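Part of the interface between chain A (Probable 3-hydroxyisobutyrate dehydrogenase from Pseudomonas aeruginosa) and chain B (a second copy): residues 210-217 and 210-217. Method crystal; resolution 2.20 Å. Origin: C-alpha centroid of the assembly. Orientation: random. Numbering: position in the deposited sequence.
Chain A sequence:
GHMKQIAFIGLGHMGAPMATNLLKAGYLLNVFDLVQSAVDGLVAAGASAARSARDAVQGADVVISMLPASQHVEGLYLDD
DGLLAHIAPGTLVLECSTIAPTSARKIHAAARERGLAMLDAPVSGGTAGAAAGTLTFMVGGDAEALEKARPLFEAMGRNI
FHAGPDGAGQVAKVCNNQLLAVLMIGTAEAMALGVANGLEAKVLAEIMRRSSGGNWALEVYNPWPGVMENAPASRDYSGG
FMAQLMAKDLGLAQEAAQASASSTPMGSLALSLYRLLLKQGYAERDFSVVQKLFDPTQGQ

Chain A, residues 210-217: RSSGGNWA
Chain B, residues 210-217: RSSGGNWA

Residues 210-217 of the two copies meet across an exact two-fold axis, so each contact off the axis occurs twice, while N215(A) meets N215(B) once on the axis; the two stretches together bury 385 Å². Each begins as loop, folds in chain A into a type I β turn from S211(A) to G214(A) (φ/ψ -68/-14 at S212(A) and -80/0 at G213(A)), extends through G214(A) (-60/140) and N215(A) (-162/170), and enters a helix at W216(A) (-53/-43) that continues beyond A217(A); chain B repeats this. The turn is closed by G214(A) N donating to S211(A) O at 2.8 Å, as in the symmetry mate.

Backbone pairing centres on the axis. N215(A) and N215(B) form a single antiparallel β bridge, their CA atoms 3.9 Å apart and their CB atoms 3.8 Å apart, while G214(A) CA lies 5.2 Å from W216(B) CA, and symmetrically. Two hydrogen bonds hold this register: W216(B) N donates to G214(A) O, and W216(A) N to G214(B) O, each at 2.8 Å with an N-H...O angle of 154°.

The asparagine side chains (χ1 67°, p; χ2 72°) start sideways, but their ends lead away from the partner and bond within their own stretch. N215(A) OD1 caps the helix by accepting a weak bond from A217(A) N (2.8 Å, 117°), and N215(A) ND2 donates to G213(A) O at 3.1 Å, tying the turn to the helix start; chain B matches.

The tryptophans supply the main nonpolar contact. With CA-to-CB directed toward the partner and χ1 -172° (t), χ2 86°, W216(B) lays its ring against the turn of chain A. S212(A) CA sits 3.5 Å from the centroid of the five-membered ring of W216(B), 4° off the normal, a CH-π contact over the face. S212(A) CB approaches W216(B) CE2 at 3.7 Å, and S211(A) O lies 3.5 Å from W216(B) CD1. W216(A) packs identically on S212(B); S212(A) and S212(B) both have χ1 58° (p).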

# COMPACT_ATOMS: atom_id res chain seq x y z
N ARG A 210 -21.59 -1.12 15.10
CA ARG A 210 -21.87 -0.79 16.50
C ARG A 210 -20.62 -0.88 17.40
O ARG A 210 -20.71 -0.67 18.61
CB ARG A 210 -22.93 -1.73 17.05
CG ARG A 210 -24.34 -1.53 16.52
CD ARG A 210 -25.23 -1.54 17.77
NE ARG A 210 -26.12 -2.65 17.75
CZ ARG A 210 -26.95 -3.00 18.73
NH1 ARG A 210 -26.98 -2.33 19.89
NH2 ARG A 210 -27.74 -4.05 18.55
N SER A 211 -19.47 -1.17 16.79
CA SER A 211 -18.23 -1.35 17.53
C SER A 211 -17.12 -0.42 17.05
O SER A 211 -17.39 0.57 16.34
CB SER A 211 -17.81 -2.83 17.50
OG SER A 211 -18.90 -3.64 17.92
N SER A 212 -15.88 -0.71 17.44
CA SER A 212 -14.74 0.19 17.13
C SER A 212 -14.40 0.24 15.62
O SER A 212 -13.72 1.14 15.19
CB SER A 212 -13.53 -0.17 17.98
OG SER A 212 -13.17 -1.52 17.74
N GLY A 213 -14.94 -0.69 14.83
CA GLY A 213 -14.85 -0.60 13.38
C GLY A 213 -15.87 0.35 12.78
O GLY A 213 -15.87 0.59 11.56
N GLY A 214 -16.71 0.95 13.63
CA GLY A 214 -17.82 1.78 13.15
C GLY A 214 -17.42 2.97 12.30
O GLY A 214 -16.42 3.67 12.58
N ASN A 215 -18.20 3.23 11.25
CA ASN A 215 -17.91 4.35 10.36
C ASN A 215 -19.11 4.74 9.51
O ASN A 215 -20.17 4.04 9.49
CB ASN A 215 -16.68 4.05 9.49
CG ASN A 215 -16.94 2.93 8.52
OD1 ASN A 215 -17.67 3.11 7.57
ND2 ASN A 215 -16.39 1.75 8.78
N TRP A 216 -18.98 5.87 8.84
CA TRP A 216 -20.04 6.39 8.00
C TRP A 216 -20.55 5.37 6.96
O TRP A 216 -21.76 5.23 6.78
CB TRP A 216 -19.54 7.63 7.29
CG TRP A 216 -20.61 8.38 6.54
CD1 TRP A 216 -21.45 9.33 7.05
CD2 TRP A 216 -20.91 8.28 5.11
NE1 TRP A 216 -22.24 9.84 6.02
CE2 TRP A 216 -21.93 9.22 4.83
CE3 TRP A 216 -20.40 7.50 4.05
CZ2 TRP A 216 -22.46 9.40 3.53
CZ3 TRP A 216 -20.92 7.67 2.76
CH2 TRP A 216 -21.94 8.62 2.52
N ALA A 217 -19.65 4.63 6.30
CA ALA A 217 -20.09 3.67 5.29
C ALA A 217 -21.02 2.64 5.93
O ALA A 217 -22.00 2.25 5.32
CB ALA A 217 -18.93 2.97 4.65
N ARG B 210 -18.53 14.78 11.56
CA ARG B 210 -19.95 15.03 11.29
C ARG B 210 -20.32 14.82 9.80
O ARG B 210 -21.47 15.03 9.42
CB ARG B 210 -20.30 16.46 11.68
CG ARG B 210 -20.34 16.75 13.17
CD ARG B 210 -21.66 17.50 13.39
NE ARG B 210 -21.41 18.84 13.83
CZ ARG B 210 -22.33 19.78 14.01
NH1 ARG B 210 -23.62 19.56 13.73
NH2 ARG B 210 -21.94 20.96 14.46
N SER B 211 -19.35 14.39 9.00
CA SER B 211 -19.55 14.22 7.57
C SER B 211 -19.23 12.79 7.10
O SER B 211 -19.13 11.86 7.92
CB SER B 211 -18.76 15.28 6.79
OG SER B 211 -19.07 16.57 7.31
N SER B 212 -19.08 12.62 5.79
CA SER B 212 -18.89 11.26 5.22
C SER B 212 -17.53 10.63 5.59
O SER B 212 -17.35 9.44 5.46
CB SER B 212 -19.11 11.29 3.70
OG SER B 212 -18.21 12.21 3.11
N GLY B 213 -16.60 11.43 6.12
CA GLY B 213 -15.37 10.89 6.70
C GLY B 213 -15.57 10.36 8.11
O GLY B 213 -14.63 9.79 8.70
N GLY B 214 -16.80 10.46 8.63
CA GLY B 214 -17.06 10.10 10.03
C GLY B 214 -16.74 8.66 10.40
O GLY B 214 -17.00 7.72 9.63
N ASN B 215 -16.18 8.48 11.60
CA ASN B 215 -15.83 7.14 12.06
C ASN B 215 -15.62 7.09 13.57
O ASN B 215 -15.60 8.14 14.27
CB ASN B 215 -14.61 6.61 11.30
CG ASN B 215 -13.36 7.39 11.62
OD1 ASN B 215 -12.84 7.28 12.70
ND2 ASN B 215 -12.91 8.22 10.69
N TRP B 216 -15.50 5.87 14.07
CA TRP B 216 -15.31 5.65 15.49
C TRP B 216 -14.13 6.44 16.08
O TRP B 216 -14.26 7.03 17.15
CB TRP B 216 -15.11 4.17 15.73
CG TRP B 216 -15.10 3.78 17.19
CD1 TRP B 216 -16.19 3.49 17.96
CD2 TRP B 216 -13.92 3.58 18.04
NE1 TRP B 216 -15.76 3.10 19.22
CE2 TRP B 216 -14.39 3.14 19.29
CE3 TRP B 216 -12.53 3.72 17.84
CZ2 TRP B 216 -13.51 2.85 20.37
CZ3 TRP B 216 -11.66 3.43 18.88
CH2 TRP B 216 -12.15 2.99 20.13
N ALA B 217 -12.99 6.48 15.38
CA ALA B 217 -11.83 7.20 15.92
C ALA B 217 -12.19 8.66 16.13
O ALA B 217 -11.77 9.25 17.12
CB ALA B 217 -10.64 7.10 15.00